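Side-chain contacts in B-cell lymphoma 3 protein (Homo sapiens, PDB 1K1A), which regulates transcription of NF-kappa-B target genes, restraining nuclear entry of p50 in the cytoplasm and acting as a transcriptional activator in the nucleus: residues 40-43 against 47-50; 82-87 against 111-116; 98-103 against 136-141; 156-161 against 184-189; 197-202 against 229-234. All blocks are in the same frame, centred on the assembly; numbering follows the deposited sequence. Where two conformers were deposited one is given.

Interaction 1 of 5, residues 40-43 against 47-50; sequences DIYN and QTPL
Asn43 and Gln47 close the loop that leads into an ankyrin repeat, where Thr48, Pro49 and Leu50, followed by His51, spell the family's TPLH signature. The side chain of Asn43 can be followed outward. Beyond CB, CG is folded in between its own backbone N and carbonyl carbon (chi1 62°), which swings the amide towards Gln47, whose CB lies 3.6 Å from Asn43 OD1. OD1 then accepts Gln47 N at 3.0 Å, the donor standing well above the carbonyl plane, and takes Leu45 N as well. ND2, at the other tip, gives an almost straight bond (171°) to Gln47 OE1 at 3.0 Å, in the carbonyl plane and on a lone pair. The two amides are nearly coplanar, 29° apart. An alanine here would lose both grips and is likely to leave Gln47 N without its acceptor and the glutamine amide able to turn. Further along, Thr48 CG2 lies 3.7 Å from Tyr42 CE1, while Thr48 OG1 caps the helix at His51 N. Asp40 is tied through OD2 to Ser71 N; its OD1 accepts from a water 3.0 Å away, and that water in turn accepts Leu50 N in the first helical turn.

Interaction 2 of 5, residues 82-87 against 111-116; sequences AAHLAC and ARNYDG
His84 drives its imidazole from helix 82-88 against the loop of Ala111 and Asn113, and the close packing is gathered round this one ring. At its edge, near the ring plane, NE2 lies 3.2 Å from Ala111 O, with CE1 3.3 Å from the same oxygen. One face is taken by Asn113, whose CB makes a CH-pi contact 4.2 Å from the ring centroid and 17° off the normal. Ring and amide planes are only 19° apart, and ND2 of Asn113 comes within 4.1 Å of His84 ND1. The histidine closes the TAAH version of the ankyrin TPLH signature, begun by Thr81, and its ring reaches from the helix of one repeat to the loop entering the next. There Asn113 is steadied: with CG tucked between backbone N and carbonyl carbon (chi1 63°), OD1 accepts from Leu117 N, just past the type I turn of Asn113 to Gly116, and weakly from Gly116 N within it. The loose side begins at Arg112. Its CB is directed away from the helix, the residue is exposed, and its backbone C lies 4.1 Å from His84 NE2; NE and NH1 bond weakly to Glu110 O and Val145 O.

Interaction 3 of 5, residues 98-103 against 136-141; sequences LLDSAA and LERGAD
Arg138 reaches back from the end of helix 129-137 towards Asp100 and Leu99 on helix 92-101, and the three side chains meet in two distinct ways. Arg138 and Asp100 cross at about a right angle, yet their flat ends lie almost in one plane, carboxylate and guanidinium being 8° apart. The guanidinium presents its end-on edge, and both terminal nitrogens converge on a single oxygen: NH1 lies 3.0 Å from Asp100 OD1, meeting it nearly in line with the C-O bond at an N-H...O angle of 157°, while NH2 approaches the syn lone pair of OD1 at 3.3 Å. The salt bridge is thus forked on one atom, without the two-oxygen pairing of a fully bidentate contact. Leu99 crosses the arginine chain obliquely, its CD1 3.7 Å from Arg138 CG and its CB 3.9 Å from NH1. A bend at chi2 (-59°) lets the arginine chain lean on this leucine and still turn its head to the aspartate. The contact joins the second helices of ANK 3 and ANK 4, the outer layer of the ankyrin stack, where Leu99 also packs on Leu134. Since Arg138 and Asp100 are exposed, solvent should screen their pairing and make its strength modest; Arg96 NH1, close to Arg138 NH2, brings like charges together, which the Asp100 carboxylate may partly offset.

Interaction 4 of 5, residues 156-161 against 184-189; sequences HAVENN and SSALHS
The carboxylate of Glu159 is salt-bridged through OE1 to Arg151, while OE2 makes a long approach, 3.9 Å, to Ser189 OG in one of that residue's two conformers. The His188 ring serves its own segment, with Ser184 OG, itself bonded to Asn213, 4.0 Å above one face and offset to the rim. His156 bonds Asp146 through NE2 and meets the His121 ring, the planes about 75° apart. Between the helices the work falls to Val158, whose two methyls both lie against the neighbouring helix. CG1, placed opposite the backbone N (chi1 168°), reaches forward to Ala186 O at 3.5 Å and to Ser189 CB at 3.9 Å; CG2 rests on Ala186 CB at 3.8 Å. No hydrogen bond joins the two segments, and the small Ala186 and Ser189 probably allow this close approach. This is the stacking of first helices from successive ankyrin repeats, here ANK 5 and ANK 6. Helix 153-159 and helix 186-193 lie side by side, tied by Arg193, which bonds Glu159 O. Behind them run the second helices: Val158 touches Val166 of helix 163-171 and Leu198 of helix 196-204, and Ala186 packs on Leu202.

Interaction 5 of 5, residues 197-202 against 229-234; sequences PLVRTL and IDILRG
One branch on each side stands anti to its backbone N and brings Val199 and Ile231 together: CG1 of Val199 (chi1 179°) and CG2 of Ile231, whose chi1, counted to CG1, is -65°. These methyls meet obliquely at 3.7 Å, CG1 of Val199 to CG2 of Ile231. The same Val199 CG1 also takes Leu232 CD2 at 4.0 Å, crossing that leucine at about a right angle, and so touches two successive residues of the facing helix. Arg200 completes the contact from the more exposed side. Its chain runs extended from CG to NE across Ile231 at roughly a right angle, so that the isoleucine's CD1 lies over one face of the guanidinium, 3.9 Å from NE and 4.1 Å from NH2, while Arg200 CG touches the same methyl at 4.0 Å. No hydrogen bond crosses here, and the arginine contributes its flat face and its aliphatic stem. With an alanine in its place, that face and stem would be gone, and Ile231 CD1 would probably lose its cover and gain freedom to turn. Close by, Arg200 NH2 approaches Arg227 NH2, two like charges that probably depend on solvent for screening. The contact belongs to the closing end of the ankyrin stack, where helix 226-232 of ANK 7 leans on helix 196-204 of ANK 6. Helix 186-193 backs both partners: Val199 rests on its Ala190, and Leu232 on its Leu187 and Ser191.

Overall arrangement
The five contacts follow the elongated ankyrin stack from near its first repeats to its last, interaction 1 and interaction 5 lying 49 Å apart between centres, on opposite sides of the chain's centre. Interactions 1, 2 and 3 form one touching group: Leu50 CD2 reaches Ala82 CB and Leu98 CD2, both at 4.3 Å, and Ala82 CB meets Leu98 CD1 at 3.4 Å. Interactions 4 and 5, with centres 13 Å apart, form a second, joined for example by Leu187 CD2 and Leu232 CD2 at 3.9 Å. Nearest atoms of interactions 2 and 4 remain about 8 Å apart. Interaction 2 sets helix against loop; interactions 3, 4 and 5 join helical parts of successive repeats.

Interaction 1 of 5, residues 40-43 against 47-50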
# COMPACT_ATOMS: atom_id res chain seq x y z
N ASP A 40 -18.85 7.15 11.79
CA ASP A 40 -17.42 7.15 12.04
C ASP A 40 -17.12 7.53 13.48
O ASP A 40 -16.51 8.57 13.75
CB ASP A 40 -16.70 8.09 11.08
CG ASP A 40 -16.66 7.54 9.66
OD1 ASP A 40 -16.53 6.30 9.50
OD2 ASP A 40 -16.73 8.27 8.64
N ILE A 41 -17.56 6.68 14.40
CA ILE A 41 -17.34 6.88 15.82
C ILE A 41 -16.16 6.03 16.27
O ILE A 41 -16.07 4.85 15.95
CB ILE A 41 -18.59 6.53 16.63
CG1 ILE A 41 -19.20 5.21 16.16
CG2 ILE A 41 -19.62 7.65 16.53
CD1 ILE A 41 -20.38 5.39 15.24
N TYR A 42 -15.26 6.64 17.01
CA TYR A 42 -14.06 5.96 17.47
C TYR A 42 -14.25 5.23 18.80
O TYR A 42 -14.95 5.71 19.68
CB TYR A 42 -12.94 6.98 17.64
CG TYR A 42 -12.36 7.52 16.35
CD1 TYR A 42 -11.60 6.70 15.52
CD2 TYR A 42 -12.54 8.85 15.98
CE1 TYR A 42 -11.04 7.19 14.35
CE2 TYR A 42 -11.98 9.35 14.81
CZ TYR A 42 -11.22 8.51 14.00
OH TYR A 42 -10.66 8.98 12.83
N ASN A 43 -13.62 4.06 18.94
CA ASN A 43 -13.49 3.41 20.24
C ASN A 43 -12.18 3.92 20.86
O ASN A 43 -11.58 4.85 20.32
CB ASN A 43 -13.51 1.87 20.12
CG ASN A 43 -12.35 1.32 19.30
OD1 ASN A 43 -11.41 2.05 19.00
ND2 ASN A 43 -12.41 0.04 18.93
N GLN A 47 -10.40 3.25 16.44
CA GLN A 47 -10.94 2.51 15.31
C GLN A 47 -12.41 2.86 15.12
O GLN A 47 -13.17 2.92 16.09
CB GLN A 47 -10.86 1.00 15.56
CG GLN A 47 -9.50 0.49 15.99
CD GLN A 47 -9.54 -0.95 16.44
OE1 GLN A 47 -10.42 -1.34 17.21
NE2 GLN A 47 -8.60 -1.75 15.97
N THR A 48 -12.81 3.10 13.88
CA THR A 48 -14.22 3.23 13.56
C THR A 48 -14.72 1.83 13.23
O THR A 48 -13.92 0.91 13.06
CB THR A 48 -14.43 4.12 12.33
OG1 THR A 48 -13.81 3.51 11.19
CG2 THR A 48 -13.70 5.46 12.48
N PRO A 49 -16.03 1.67 13.17
CA PRO A 49 -16.62 0.40 12.71
C PRO A 49 -16.09 -0.05 11.34
O PRO A 49 -15.90 -1.25 11.13
CB PRO A 49 -18.11 0.70 12.67
CG PRO A 49 -18.29 1.70 13.76
CD PRO A 49 -17.06 2.62 13.62
N LEU A 50 -15.82 0.90 10.43
CA LEU A 50 -15.30 0.54 9.11
C LEU A 50 -13.89 -0.06 9.20
O LEU A 50 -13.59 -1.05 8.53
CB LEU A 50 -15.32 1.74 8.15
CG LEU A 50 -14.81 1.53 6.71
CD1 LEU A 50 -15.60 0.41 6.00
CD2 LEU A 50 -14.89 2.81 5.93
O HOH W 1 -17.35 3.50 10.27

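Interaction 2 of 5, residues 82-87 against 111-116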
# COMPACT_ATOMS: atom_id res chain seq x y z
N ALA A 82 -8.88 3.16 5.48
CA ALA A 82 -9.44 1.84 5.20
C ALA A 82 -8.59 1.09 4.17
O ALA A 82 -8.35 -0.11 4.30
CB ALA A 82 -10.86 1.99 4.71
N ALA A 83 -8.13 1.81 3.15
CA ALA A 83 -7.32 1.22 2.09
C ALA A 83 -5.99 0.67 2.62
O ALA A 83 -5.57 -0.42 2.23
CB ALA A 83 -7.08 2.22 0.96
N HIS A 84 -5.33 1.44 3.50
CA HIS A 84 -4.08 1.01 4.11
C HIS A 84 -4.31 -0.29 4.87
O HIS A 84 -3.49 -1.21 4.82
CB HIS A 84 -3.55 2.04 5.14
CG HIS A 84 -3.00 3.31 4.55
ND1 HIS A 84 -1.71 3.42 4.08
CD2 HIS A 84 -3.54 4.55 4.46
CE1 HIS A 84 -1.49 4.66 3.68
NE2 HIS A 84 -2.58 5.37 3.90
N LEU A 85 -5.40 -0.34 5.63
CA LEU A 85 -5.68 -1.51 6.46
C LEU A 85 -5.99 -2.75 5.62
O LEU A 85 -5.59 -3.86 5.98
CB LEU A 85 -6.82 -1.23 7.45
CG LEU A 85 -6.50 -0.23 8.57
CD1 LEU A 85 -7.75 0.04 9.39
CD2 LEU A 85 -5.37 -0.77 9.46
N ALA A 86 -6.71 -2.56 4.51
CA ALA A 86 -6.98 -3.67 3.60
C ALA A 86 -5.68 -4.25 3.06
O ALA A 86 -5.54 -5.46 2.93
CB ALA A 86 -7.91 -3.25 2.47
N CYS A 87 -4.71 -3.38 2.76
CA CYS A 87 -3.42 -3.87 2.26
C CYS A 87 -2.53 -4.54 3.34
O CYS A 87 -1.91 -5.57 3.09
CB CYS A 87 -2.67 -2.77 1.50
SG CYS A 87 -3.53 -2.16 0.04
N ALA A 111 -3.09 8.83 -0.04
CA ALA A 111 -3.06 9.05 1.41
C ALA A 111 -1.78 8.50 2.05
O ALA A 111 -1.35 7.38 1.76
CB ALA A 111 -4.29 8.43 2.07
N ARG A 112 -1.18 9.28 2.95
CA ARG A 112 0.04 8.85 3.65
C ARG A 112 -0.26 8.58 5.13
O ARG A 112 -0.83 9.44 5.80
CB ARG A 112 1.14 9.91 3.53
CG ARG A 112 1.35 10.48 2.10
CD ARG A 112 1.74 9.44 1.07
NE ARG A 112 1.87 9.99 -0.29
CZ ARG A 112 2.95 10.62 -0.74
NH1 ARG A 112 3.98 10.83 0.07
NH2 ARG A 112 3.00 11.07 -1.99
N ASN A 113 0.13 7.40 5.63
CA ASN A 113 -0.04 7.13 7.06
C ASN A 113 1.02 7.87 7.86
O ASN A 113 1.89 8.52 7.28
CB ASN A 113 -0.07 5.61 7.38
CG ASN A 113 1.24 4.90 7.03
OD1 ASN A 113 2.29 5.52 6.87
ND2 ASN A 113 1.18 3.57 6.94
N TYR A 114 0.95 7.77 9.18
CA TYR A 114 1.85 8.57 10.01
C TYR A 114 3.32 8.24 9.75
O TYR A 114 4.19 9.11 9.86
CB TYR A 114 1.50 8.44 11.50
CG TYR A 114 0.18 9.11 11.87
CD1 TYR A 114 -0.34 10.16 11.11
CD2 TYR A 114 -0.53 8.69 12.98
CE1 TYR A 114 -1.54 10.78 11.46
CE2 TYR A 114 -1.73 9.29 13.33
CZ TYR A 114 -2.23 10.33 12.58
OH TYR A 114 -3.43 10.91 12.96
N ASP A 115 3.59 7.00 9.36
CA ASP A 115 4.94 6.59 8.97
C ASP A 115 5.34 7.21 7.63
O ASP A 115 6.52 7.32 7.32
CB ASP A 115 5.04 5.07 8.88
CG ASP A 115 5.03 4.42 10.24
OD1 ASP A 115 5.62 5.00 11.18
OD2 ASP A 115 4.47 3.33 10.48
N GLY A 116 4.35 7.59 6.82
CA GLY A 116 4.60 8.26 5.55
C GLY A 116 4.31 7.44 4.30
O GLY A 116 4.45 7.94 3.17

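Interaction 3 of 5, residues 98-103 against 136-141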
# COMPACT_ATOMS: atom_id res chain seq x y z
N LEU A 98 -14.19 -1.59 -0.87
CA LEU A 98 -13.99 -0.18 -0.56
C LEU A 98 -13.97 0.67 -1.83
O LEU A 98 -14.69 1.66 -1.93
CB LEU A 98 -12.66 0.02 0.18
CG LEU A 98 -12.63 -0.18 1.69
CD1 LEU A 98 -11.18 -0.28 2.16
CD2 LEU A 98 -13.34 0.98 2.37
N LEU A 99 -13.15 0.27 -2.80
CA LEU A 99 -12.99 1.03 -4.03
C LEU A 99 -14.26 1.06 -4.87
O LEU A 99 -14.52 2.04 -5.57
CB LEU A 99 -11.81 0.51 -4.85
CG LEU A 99 -10.43 0.50 -4.17
CD1 LEU A 99 -9.40 -0.05 -5.11
CD2 LEU A 99 -10.02 1.88 -3.67
N ASP A 100 -15.07 0.00 -4.80
CA ASP A 100 -16.32 -0.06 -5.55
C ASP A 100 -17.45 0.72 -4.86
O ASP A 100 -18.34 1.24 -5.53
CB ASP A 100 -16.77 -1.53 -5.77
CG ASP A 100 -15.96 -2.26 -6.86
OD1 ASP A 100 -14.97 -1.69 -7.39
OD2 ASP A 100 -16.26 -3.41 -7.25
N SER A 101 -17.41 0.81 -3.53
CA SER A 101 -18.50 1.45 -2.79
C SER A 101 -18.33 2.94 -2.54
O SER A 101 -19.32 3.65 -2.36
CB SER A 101 -18.74 0.73 -1.45
OG SER A 101 -18.85 -0.67 -1.64
N ALA A 102 -17.09 3.41 -2.53
CA ALA A 102 -16.84 4.82 -2.23
C ALA A 102 -17.43 5.75 -3.28
O ALA A 102 -17.39 5.47 -4.47
CB ALA A 102 -15.34 5.08 -2.06
N ALA A 103 -17.98 6.87 -2.82
CA ALA A 103 -18.49 7.88 -3.73
C ALA A 103 -17.33 8.53 -4.48
O ALA A 103 -16.24 8.69 -3.94
CB ALA A 103 -19.29 8.92 -2.96
N LEU A 136 -3.05 -0.46 -8.48
CA LEU A 136 -2.52 0.11 -9.72
C LEU A 136 -3.59 0.28 -10.80
O LEU A 136 -3.55 1.23 -11.58
CB LEU A 136 -1.36 -0.74 -10.24
CG LEU A 136 -0.12 -0.74 -9.34
CD1 LEU A 136 0.90 -1.73 -9.86
CD2 LEU A 136 0.50 0.67 -9.23
N GLU A 137 -4.55 -0.65 -10.83
CA GLU A 137 -5.63 -0.59 -11.82
C GLU A 137 -6.60 0.54 -11.48
O GLU A 137 -7.31 1.05 -12.35
CB GLU A 137 -6.38 -1.92 -11.87
CG GLU A 137 -5.62 -3.04 -12.56
CD GLU A 137 -6.33 -4.37 -12.46
OE1 GLU A 137 -7.14 -4.55 -11.53
OE2 GLU A 137 -6.08 -5.25 -13.31
N ARG A 138 -6.63 0.93 -10.21
CA ARG A 138 -7.58 1.96 -9.78
C ARG A 138 -6.98 3.36 -9.60
O ARG A 138 -7.61 4.23 -9.01
CB ARG A 138 -8.35 1.51 -8.55
CG ARG A 138 -9.14 0.22 -8.77
CD ARG A 138 -10.17 0.28 -9.89
NE ARG A 138 -10.90 -0.98 -10.00
CZ ARG A 138 -12.05 -1.25 -9.39
NH1 ARG A 138 -12.63 -0.33 -8.62
NH2 ARG A 138 -12.63 -2.43 -9.55
N GLY A 139 -5.75 3.55 -10.08
CA GLY A 139 -5.16 4.89 -10.10
C GLY A 139 -4.05 5.24 -9.12
O GLY A 139 -3.60 6.39 -9.10
N ALA A 140 -3.60 4.29 -8.30
CA ALA A 140 -2.51 4.56 -7.36
C ALA A 140 -1.23 4.97 -8.11
O ALA A 140 -0.87 4.36 -9.11
CB ALA A 140 -2.24 3.37 -6.48
N ASP A 141 -0.56 6.01 -7.60
CA ASP A 141 0.66 6.52 -8.21
C ASP A 141 1.79 5.51 -7.96
O ASP A 141 2.23 5.32 -6.83
CB ASP A 141 1.02 7.87 -7.60
CG ASP A 141 2.07 8.62 -8.41
OD1 ASP A 141 2.85 7.97 -9.14
OD2 ASP A 141 2.19 9.87 -8.38

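Interaction 4 of 5, residues 156-161 against 184-189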
# COMPACT_ATOMS: atom_id res chain seq x y z
N HIS A 156 11.73 -0.20 -2.86
CA HIS A 156 11.34 -1.02 -1.72
C HIS A 156 11.36 -2.49 -2.12
O HIS A 156 11.90 -3.33 -1.39
CB HIS A 156 9.93 -0.63 -1.22
CG HIS A 156 9.90 0.62 -0.39
ND1 HIS A 156 10.41 0.68 0.89
CD2 HIS A 156 9.40 1.85 -0.65
CE1 HIS A 156 10.23 1.89 1.38
NE2 HIS A 156 9.62 2.63 0.46
N ALA A 157 10.78 -2.80 -3.28
CA ALA A 157 10.72 -4.18 -3.77
C ALA A 157 12.11 -4.78 -3.99
O ALA A 157 12.35 -5.95 -3.67
CB ALA A 157 9.90 -4.25 -5.06
N VAL A 158 13.01 -3.97 -4.54
CA VAL A 158 14.38 -4.43 -4.78
C VAL A 158 15.11 -4.71 -3.47
O VAL A 158 15.80 -5.73 -3.34
CB VAL A 158 15.18 -3.43 -5.63
CG1 VAL A 158 16.66 -3.78 -5.62
CG2 VAL A 158 14.66 -3.42 -7.06
N GLU A 159 14.95 -3.83 -2.49
CA GLU A 159 15.58 -4.03 -1.18
C GLU A 159 15.03 -5.26 -0.44
O GLU A 159 15.78 -5.93 0.30
CB GLU A 159 15.45 -2.77 -0.33
CG GLU A 159 16.18 -1.58 -0.93
CD GLU A 159 16.21 -0.38 -0.02
OE1 GLU A 159 15.27 -0.20 0.78
OE2 GLU A 159 17.19 0.40 -0.12
N ASN A 160 13.76 -5.57 -0.65
CA ASN A 160 13.13 -6.75 -0.05
C ASN A 160 13.47 -8.03 -0.82
O ASN A 160 12.99 -9.11 -0.48
CB ASN A 160 11.60 -6.61 -0.02
CG ASN A 160 11.12 -5.41 0.80
OD1 ASN A 160 11.85 -4.88 1.64
ND2 ASN A 160 9.88 -4.99 0.56
N ASN A 161 14.28 -7.89 -1.87
CA ASN A 161 14.63 -9.03 -2.72
C ASN A 161 13.41 -9.83 -3.19
O ASN A 161 13.35 -11.05 -3.03
CB ASN A 161 15.66 -9.94 -2.03
CG ASN A 161 16.20 -11.01 -2.96
OD1 ASN A 161 16.36 -10.78 -4.16
ND2 ASN A 161 16.47 -12.20 -2.42
N SER A 184 20.96 7.04 -5.02
CA SER A 184 21.08 5.64 -5.43
C SER A 184 19.78 5.13 -6.06
O SER A 184 18.67 5.52 -5.66
CB SER A 184 21.47 4.76 -4.24
OG SER A 184 22.83 4.96 -3.88
N SER A 185 19.91 4.24 -7.04
CA SER A 185 18.77 3.67 -7.75
C SER A 185 18.54 2.21 -7.37
O SER A 185 19.31 1.63 -6.61
CB SER A 185 18.98 3.78 -9.26
OG SER A 185 20.07 2.97 -9.67
N ALA A 186 17.49 1.61 -7.92
CA ALA A 186 17.21 0.20 -7.72
C ALA A 186 18.43 -0.63 -8.11
O ALA A 186 18.78 -1.60 -7.44
CB ALA A 186 16.01 -0.22 -8.54
N LEU A 187 19.06 -0.24 -9.20
CA LEU A 187 20.20 -1.00 -9.71
C LEU A 187 21.43 -0.94 -8.79
O LEU A 187 22.17 -1.93 -8.68
CB LEU A 187 20.56 -0.55 -11.13
CG LEU A 187 21.52 -1.44 -11.91
CD1 LEU A 187 21.01 -2.86 -12.00
CD2 LEU A 187 21.79 -0.86 -13.30
N HIS A 188 21.66 0.20 -8.13
CA HIS A 188 22.75 0.27 -7.15
C HIS A 188 22.55 -0.81 -6.10
O HIS A 188 23.48 -1.52 -5.76
CB HIS A 188 22.79 1.62 -6.43
CG HIS A 188 23.23 2.77 -7.27
ND1 HIS A 188 24.55 3.18 -7.35
CD2 HIS A 188 22.53 3.63 -8.04
CE1 HIS A 188 24.63 4.22 -8.15
NE2 HIS A 188 23.42 4.52 -8.58
N SER A 189 21.32 -0.91 -5.59
CA SER A 189 21.00 -1.87 -4.54
C SER A 189 21.19 -3.32 -4.98
O SER A 189 21.84 -4.11 -4.28
CB SER A 189 19.58 -1.66 -4.02
OG SER A 189 19.54 -0.65 -3.03

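Interaction 5 of 5, residues 197-202 against 229-234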
# COMPACT_ATOMS: atom_id res chain seq x y z
N PRO A 197 19.26 -12.32 -10.19
CA PRO A 197 17.99 -12.30 -10.92
C PRO A 197 17.42 -10.89 -11.05
O PRO A 197 16.86 -10.54 -12.09
CB PRO A 197 17.07 -13.17 -10.04
CG PRO A 197 18.01 -14.05 -9.28
CD PRO A 197 19.22 -13.21 -9.02
N LEU A 198 17.59 -10.08 -10.01
CA LEU A 198 17.12 -8.70 -10.03
C LEU A 198 17.97 -7.83 -10.94
O LEU A 198 17.44 -6.97 -11.65
CB LEU A 198 17.06 -8.11 -8.62
CG LEU A 198 15.75 -8.35 -7.85
CD1 LEU A 198 15.50 -9.84 -7.65
CD2 LEU A 198 15.72 -7.61 -6.52
N VAL A 199 19.28 -8.03 -10.92
CA VAL A 199 20.15 -7.26 -11.79
C VAL A 199 19.76 -7.53 -13.24
O VAL A 199 19.61 -6.60 -14.03
CB VAL A 199 21.65 -7.61 -11.56
CG1 VAL A 199 22.53 -6.80 -12.51
CG2 VAL A 199 22.05 -7.33 -10.11
N ARG A 200 19.55 -8.80 -13.57
CA ARG A 200 19.17 -9.17 -14.94
C ARG A 200 17.87 -8.50 -15.35
O ARG A 200 17.77 -7.97 -16.46
CB ARG A 200 19.03 -10.69 -15.08
CG ARG A 200 20.35 -11.45 -15.14
CD ARG A 200 20.20 -12.97 -15.16
NE ARG A 200 21.47 -13.66 -14.98
CZ ARG A 200 21.76 -14.45 -13.96
NH1 ARG A 200 20.86 -14.69 -13.01
NH2 ARG A 200 22.96 -15.01 -13.89
N THR A 201 16.88 -8.56 -14.47
CA THR A 201 15.56 -7.98 -14.76
C THR A 201 15.61 -6.46 -14.94
O THR A 201 15.08 -5.93 -15.91
CB THR A 201 14.56 -8.38 -13.66
OG1 THR A 201 14.13 -9.73 -13.87
CG2 THR A 201 13.27 -7.59 -13.80
N LEU A 202 16.26 -5.76 -14.01
CA LEU A 202 16.39 -4.30 -14.11
C LEU A 202 17.13 -3.85 -15.39
O LEU A 202 16.72 -2.91 -16.04
CB LEU A 202 17.08 -3.73 -12.87
CG LEU A 202 16.36 -3.91 -11.52
CD1 LEU A 202 17.29 -3.59 -10.35
CD2 LEU A 202 15.10 -3.05 -11.46
N ILE A 229 29.14 -7.66 -12.94
CA ILE A 229 29.76 -6.81 -13.96
C ILE A 229 29.39 -7.33 -15.34
O ILE A 229 29.04 -6.56 -16.24
CB ILE A 229 31.28 -6.81 -13.80
CG1 ILE A 229 31.67 -6.68 -12.32
CG2 ILE A 229 31.91 -5.72 -14.67
CD1 ILE A 229 32.21 -5.33 -11.95
N ASP A 230 29.47 -8.65 -15.50
CA ASP A 230 29.16 -9.30 -16.78
C ASP A 230 27.76 -8.97 -17.25
O ASP A 230 27.53 -8.71 -18.43
CB ASP A 230 29.30 -10.82 -16.63
CG ASP A 230 30.73 -11.32 -16.80
OD1 ASP A 230 31.66 -10.50 -17.14
OD2 ASP A 230 31.00 -12.57 -16.62
N ILE A 231 26.81 -8.99 -16.32
CA ILE A 231 25.42 -8.68 -16.63
C ILE A 231 25.26 -7.20 -17.00
O ILE A 231 24.63 -6.87 -18.01
CB ILE A 231 24.50 -9.06 -15.45
CG1 ILE A 231 24.52 -10.58 -15.26
CG2 ILE A 231 23.08 -8.57 -15.70
CD1 ILE A 231 24.16 -11.04 -13.86
N LEU A 232 25.86 -6.32 -16.20
CA LEU A 232 25.78 -4.87 -16.44
C LEU A 232 26.33 -4.46 -17.80
O LEU A 232 25.80 -3.54 -18.43
CB LEU A 232 26.52 -4.11 -15.34
CG LEU A 232 25.86 -4.14 -13.96
CD1 LEU A 232 26.68 -3.36 -12.95
CD2 LEU A 232 24.44 -3.59 -14.05
N ARG A 233 27.39 -5.13 -18.24
CA ARG A 233 28.05 -4.79 -19.49
C ARG A 233 27.46 -5.50 -20.70
O ARG A 233 27.84 -5.22 -21.84
CB ARG A 233 29.55 -5.05 -19.39
CG ARG A 233 30.30 -4.00 -18.58
CD ARG A 233 31.81 -4.14 -18.60
NE ARG A 233 32.46 -2.96 -18.03
CZ ARG A 233 33.58 -2.99 -17.32
NH1 ARG A 233 34.20 -4.14 -17.09
NH2 ARG A 233 34.08 -1.85 -16.83
N GLY A 234 26.52 -6.40 -20.46
CA GLY A 234 25.88 -7.14 -21.54
C GLY A 234 26.68 -8.35 -21.97
O GLY A 234 26.15 -9.27 -22.60